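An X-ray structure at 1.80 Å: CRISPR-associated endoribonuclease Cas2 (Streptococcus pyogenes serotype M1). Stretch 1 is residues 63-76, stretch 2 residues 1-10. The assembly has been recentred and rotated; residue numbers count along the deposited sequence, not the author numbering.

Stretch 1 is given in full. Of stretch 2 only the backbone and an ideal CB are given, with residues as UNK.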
# COMPACT_ATOMS: atom_id res chain seq x y z
N THR A 63 -4.95 -0.59 -16.66
CA THR A 63 -3.59 -0.35 -16.27
C THR A 63 -3.36 -0.21 -14.79
O THR A 63 -2.21 -0.26 -14.35
CB THR A 63 -3.06 0.93 -16.97
OG1 THR A 63 -3.93 2.04 -16.65
CG2 THR A 63 -3.13 0.78 -18.44
N ASP A 64 -4.42 0.12 -14.03
CA ASP A 64 -4.29 0.44 -12.61
C ASP A 64 -4.92 -0.68 -11.80
O ASP A 64 -5.77 -1.42 -12.29
CB ASP A 64 -5.12 1.70 -12.24
CG ASP A 64 -4.79 2.96 -13.08
OD1 ASP A 64 -3.88 2.95 -13.97
OD2 ASP A 64 -5.53 3.95 -12.88
N SER A 65 -4.63 -0.74 -10.51
CA SER A 65 -5.44 -1.54 -9.59
C SER A 65 -5.61 -0.89 -8.23
O SER A 65 -4.78 -0.08 -7.84
CB SER A 65 -4.87 -2.94 -9.38
OG SER A 65 -3.65 -2.86 -8.72
N ILE A 66 -6.64 -1.34 -7.49
CA ILE A 66 -6.88 -0.93 -6.12
C ILE A 66 -7.12 -2.21 -5.32
O ILE A 66 -7.89 -3.08 -5.76
CB ILE A 66 -8.10 0.02 -5.99
CG1 ILE A 66 -7.72 1.37 -6.64
CG2 ILE A 66 -8.49 0.15 -4.50
CD1 ILE A 66 -8.65 2.50 -6.35
N ARG A 67 -6.48 -2.28 -4.16
CA ARG A 67 -6.70 -3.31 -3.21
C ARG A 67 -7.25 -2.69 -1.96
O ARG A 67 -6.84 -1.58 -1.56
CB ARG A 67 -5.38 -4.13 -2.93
CG ARG A 67 -4.98 -4.91 -4.14
CD ARG A 67 -3.63 -5.59 -3.96
NE ARG A 67 -3.73 -6.76 -3.10
CZ ARG A 67 -4.08 -7.96 -3.53
NH1 ARG A 67 -4.49 -8.11 -4.80
NH2 ARG A 67 -4.11 -8.96 -2.71
N PHE A 68 -8.15 -3.42 -1.33
CA PHE A 68 -8.75 -3.02 -0.05
C PHE A 68 -8.46 -4.06 1.00
O PHE A 68 -8.85 -5.25 0.82
CB PHE A 68 -10.28 -2.94 -0.19
CG PHE A 68 -10.76 -2.01 -1.25
CD1 PHE A 68 -10.63 -0.68 -1.09
CD2 PHE A 68 -11.33 -2.50 -2.42
CE1 PHE A 68 -11.11 0.24 -2.05
CE2 PHE A 68 -11.79 -1.62 -3.42
CZ PHE A 68 -11.65 -0.24 -3.24
N TYR A 69 -7.82 -3.65 2.09
CA TYR A 69 -7.54 -4.58 3.19
C TYR A 69 -8.38 -4.18 4.35
O TYR A 69 -8.33 -3.06 4.82
CB TYR A 69 -6.05 -4.53 3.60
CG TYR A 69 -5.10 -4.97 2.48
CD1 TYR A 69 -4.70 -4.13 1.52
CD2 TYR A 69 -4.63 -6.26 2.48
CE1 TYR A 69 -3.89 -4.58 0.51
CE2 TYR A 69 -3.77 -6.71 1.54
CZ TYR A 69 -3.39 -5.89 0.55
OH TYR A 69 -2.58 -6.34 -0.45
N LEU A 70 -9.30 -5.07 4.74
CA LEU A 70 -10.13 -4.87 5.91
C LEU A 70 -9.37 -5.14 7.19
O LEU A 70 -9.11 -6.28 7.57
CB LEU A 70 -11.36 -5.77 5.81
CG LEU A 70 -12.32 -5.18 4.79
CD1 LEU A 70 -12.00 -5.33 3.28
CD2 LEU A 70 -13.63 -5.82 5.18
N LEU A 71 -9.04 -4.10 7.90
CA LEU A 71 -8.21 -4.24 9.09
C LEU A 71 -9.09 -4.43 10.32
O LEU A 71 -10.22 -3.93 10.40
CB LEU A 71 -7.34 -3.00 9.26
CG LEU A 71 -6.48 -2.69 8.02
CD1 LEU A 71 -5.55 -1.56 8.34
CD2 LEU A 71 -5.66 -3.84 7.50
N GLY A 72 -8.62 -5.16 11.29
CA GLY A 72 -9.46 -5.41 12.47
C GLY A 72 -9.45 -4.23 13.41
O GLY A 72 -8.74 -3.25 13.18
N LYS A 73 -10.21 -4.34 14.51
CA LYS A 73 -10.17 -3.33 15.57
C LYS A 73 -8.77 -3.28 16.21
O LYS A 73 -8.08 -4.31 16.35
CB LYS A 73 -11.24 -3.61 16.63
CG LYS A 73 -12.65 -3.53 16.07
CD LYS A 73 -13.68 -4.02 17.07
CE LYS A 73 -15.10 -3.80 16.55
NZ LYS A 73 -16.12 -4.02 17.61
N ASN A 74 -8.35 -2.06 16.59
CA ASN A 74 -7.00 -1.78 17.10
C ASN A 74 -5.89 -2.06 16.06
O ASN A 74 -4.73 -2.28 16.39
CB ASN A 74 -6.76 -2.49 18.46
CG ASN A 74 -7.75 -2.03 19.54
OD1 ASN A 74 -8.03 -0.83 19.69
ND2 ASN A 74 -8.30 -2.98 20.27
N TRP A 75 -6.25 -2.02 14.78
CA TRP A 75 -5.21 -2.08 13.73
C TRP A 75 -4.12 -0.95 13.97
O TRP A 75 -2.95 -1.12 13.59
CB TRP A 75 -5.87 -1.94 12.35
CG TRP A 75 -6.54 -0.63 12.22
CD1 TRP A 75 -7.82 -0.29 12.61
CD2 TRP A 75 -5.93 0.60 11.75
NE1 TRP A 75 -8.03 1.05 12.38
CE2 TRP A 75 -6.88 1.61 11.86
CE3 TRP A 75 -4.64 0.91 11.25
CZ2 TRP A 75 -6.60 2.94 11.47
CZ3 TRP A 75 -4.36 2.19 10.86
CH2 TRP A 75 -5.32 3.21 10.99
N GLN A 76 -4.50 0.13 14.68
CA GLN A 76 -3.64 1.30 14.91
C GLN A 76 -2.36 0.88 15.68
O GLN A 76 -1.29 1.45 15.48
CB GLN A 76 -4.41 2.43 15.65
CG GLN A 76 -5.51 3.13 14.83
CD GLN A 76 -6.39 4.10 15.64
OE1 GLN A 76 -6.25 4.24 16.87
NE2 GLN A 76 -7.30 4.80 14.95
N UNK A 1 -15.94 0.36 9.54
CA UNK A 1 -14.98 -0.68 9.10
C UNK A 1 -13.73 0.15 8.82
O UNK A 1 -13.84 1.20 8.24
CB UNK A 1 -15.45 -1.48 7.89
N UNK A 2 -12.55 -0.38 9.15
CA UNK A 2 -11.31 0.33 8.76
C UNK A 2 -10.81 -0.39 7.53
O UNK A 2 -10.64 -1.64 7.49
CB UNK A 2 -10.26 0.35 9.87
N UNK A 3 -10.59 0.36 6.49
CA UNK A 3 -10.21 -0.21 5.22
C UNK A 3 -8.95 0.49 4.75
O UNK A 3 -8.93 1.74 4.60
CB UNK A 3 -11.34 -0.09 4.19
N UNK A 4 -7.92 -0.29 4.54
CA UNK A 4 -6.71 0.21 3.86
C UNK A 4 -6.82 0.14 2.35
O UNK A 4 -7.07 -0.93 1.78
CB UNK A 4 -5.48 -0.58 4.31
N UNK A 5 -6.63 1.27 1.70
CA UNK A 5 -6.75 1.35 0.26
C UNK A 5 -5.34 1.53 -0.32
O UNK A 5 -4.67 2.54 0.01
CB UNK A 5 -7.68 2.49 -0.16
N UNK A 6 -4.94 0.63 -1.23
CA UNK A 6 -3.71 0.76 -1.92
C UNK A 6 -3.94 0.85 -3.43
O UNK A 6 -4.54 0.00 -4.06
CB UNK A 6 -2.79 -0.41 -1.57
N UNK A 7 -3.49 1.99 -4.00
CA UNK A 7 -3.71 2.32 -5.38
C UNK A 7 -2.43 2.25 -6.16
O UNK A 7 -1.46 2.94 -5.84
CB UNK A 7 -4.34 3.71 -5.51
N UNK A 8 -2.39 1.39 -7.18
CA UNK A 8 -1.24 1.24 -8.07
C UNK A 8 -1.57 1.91 -9.41
O UNK A 8 -2.44 1.44 -10.16
CB UNK A 8 -0.88 -0.23 -8.27
N UNK A 9 -0.88 3.00 -9.63
CA UNK A 9 -1.02 3.79 -10.83
C UNK A 9 0.40 4.25 -11.17
O UNK A 9 1.26 4.48 -10.31
CB UNK A 9 -1.99 4.96 -10.64
N UNK A 10 0.62 4.41 -12.48
CA UNK A 10 1.89 4.84 -13.03
C UNK A 10 2.03 6.34 -13.01
O UNK A 10 1.37 6.99 -13.80
CB UNK A 10 2.05 4.32 -14.46

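Stretch 2 runs antiparallel to stretch 1, so its register can be read before any side chain is known: position 8 pairs with Ser65, 6 with Arg67, 4 with Tyr69. At these pairs the backbones exchange two hydrogen bonds each, as in position 4 N to Tyr69 O and Tyr69 N to position 4 O, both 2.8 Å. CB directions alternate between the sheet face of Ile66, Phe68 and Leu70 and the face of Ser65, Arg67, Tyr69 and Leu71.

Position 1 lies beyond the regular pairing, and its ideal CB is 5.4 Å from Leu70 CD2. An apolar chain of some length could get back to that leucine, while a short or polar one could simply stay clear. It is Met1, whose CE closes to 3.3 Å from Leu70 CD2.

Position 2 points its CB at the tryptophan, 3.4 Å from Trp75 NE1, with Leu71 beside it. A slim apolar chain fits, preferably one able to accept from the indole N-H. Met2 does so modestly: its CG lies 3.1 Å from Trp75 NE1, which gives a weak hydrogen bond to Met2 SD at 3.7 Å. Its backbone N reaches Leu71 O through a water.

Position 3 sits on the Phe68 and Leu70 face, in extended backbone that favours beta-branched residues; valine, isoleucine or leucine would serve. Val3 is found, its CG1 3.9 Å from Phe68 CD1.

Position 4 has its ideal CB 4.1 Å from Leu71 CD1, with the CB of Tyr69 alongside. Most apolar chains would suit. Leu4 packs its CB 4.0 Å from Tyr69 CB.

Position 5 projects between Phe68 and Ile66, its ideal CB 4.4 Å from Phe68 CD1. A branched aliphatic can meet both neighbours, and Val5 does: CG2 rests at the edge of the Phe68 ring, 3.9 Å from Phe68 CD1, and CG1 lies 3.8 Å from Ile66 CG2 while also staying near the Phe68 ring.

Position 6 looks onto the CB of Arg67 and the edge of the Tyr69 ring. Small residues fit, polar or not: valine, serine, threonine. Thr6 places OG1 3.5 Å from Arg67 CB, and that hydroxyl finds its hydrogen bond elsewhere in the structure.

Position 7 starts beside Ile66, while the carboxylate of Asp64 waits farther along the same side. A short apolar residue would use only the first; a long chain ending in a donor could use both. Tyr7 does, its CD1 3.4 Å from Ile66 CG1 and its OH donating to Asp64 OD2 at 2.6 Å.

Position 8 has its ideal CB 3.8 Å from Ser65 OG, so a polar residue is reasonable: serine, asparagine, aspartate. Asp8 CB lies 3.7 Å from Ser65 OG, and its carboxylate is joined to that hydroxyl by one water, which donates to Asp8 OD2 (2.7 Å) and is hydrogen-bonded to Ser65 OG (2.6 Å).

Position 9 turns sideways near Asp64, asking little. Val9 brings CG2 3.8 Å from Asp64 OD1.

Position 10 has no side-chain neighbour here, so many residues would do. It is Asn10, whose backbone N reaches Asp64 OD1 through a water.

Stretch 2 (1-10) MMVLVTYDVN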
# COMPACT_ATOMS: atom_id res chain seq x y z
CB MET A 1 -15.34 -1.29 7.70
CG MET A 1 -16.73 -1.82 7.41
SD MET A 1 -17.00 -2.10 5.61
CE MET A 1 -15.79 -3.37 5.37
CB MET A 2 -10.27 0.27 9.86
CG MET A 2 -10.89 0.64 11.23
SD MET A 2 -11.26 2.41 11.36
CE MET A 2 -11.38 2.60 13.17
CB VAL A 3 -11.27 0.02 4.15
CG1 VAL A 3 -10.78 -0.48 2.79
CG2 VAL A 3 -12.62 -0.66 4.54
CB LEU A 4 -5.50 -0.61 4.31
CG LEU A 4 -4.14 -0.14 3.85
CD1 LEU A 4 -3.80 1.14 4.54
CD2 LEU A 4 -3.06 -1.17 4.05
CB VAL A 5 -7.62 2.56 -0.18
CG1 VAL A 5 -7.79 2.61 -1.69
CG2 VAL A 5 -9.02 2.52 0.42
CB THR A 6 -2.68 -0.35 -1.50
OG1 THR A 6 -3.18 -1.63 -1.96
CG2 THR A 6 -2.50 -0.51 0.01
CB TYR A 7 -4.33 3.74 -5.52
CG TYR A 7 -4.68 4.17 -6.95
CD1 TYR A 7 -5.13 3.27 -7.88
CD2 TYR A 7 -4.57 5.48 -7.32
CE1 TYR A 7 -5.53 3.67 -9.11
CE2 TYR A 7 -4.94 5.91 -8.57
CZ TYR A 7 -5.39 5.03 -9.49
OH TYR A 7 -5.76 5.47 -10.74
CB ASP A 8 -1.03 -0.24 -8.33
CG ASP A 8 0.28 -0.57 -9.07
OD1 ASP A 8 0.98 0.30 -9.51
OD2 ASP A 8 0.57 -1.82 -9.21
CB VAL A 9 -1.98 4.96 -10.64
CG1 VAL A 9 -1.45 5.91 -9.58
CG2 VAL A 9 -2.25 5.69 -11.93
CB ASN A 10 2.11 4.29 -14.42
CG ASN A 10 3.51 4.66 -14.97
OD1 ASN A 10 4.23 5.47 -14.36
ND2 ASN A 10 3.97 3.94 -16.01
O HOH W 1 -12.55 -2.79 10.93
O HOH W 2 -1.51 -3.23 -10.11
O HOH W 3 -1.19 3.19 -14.45
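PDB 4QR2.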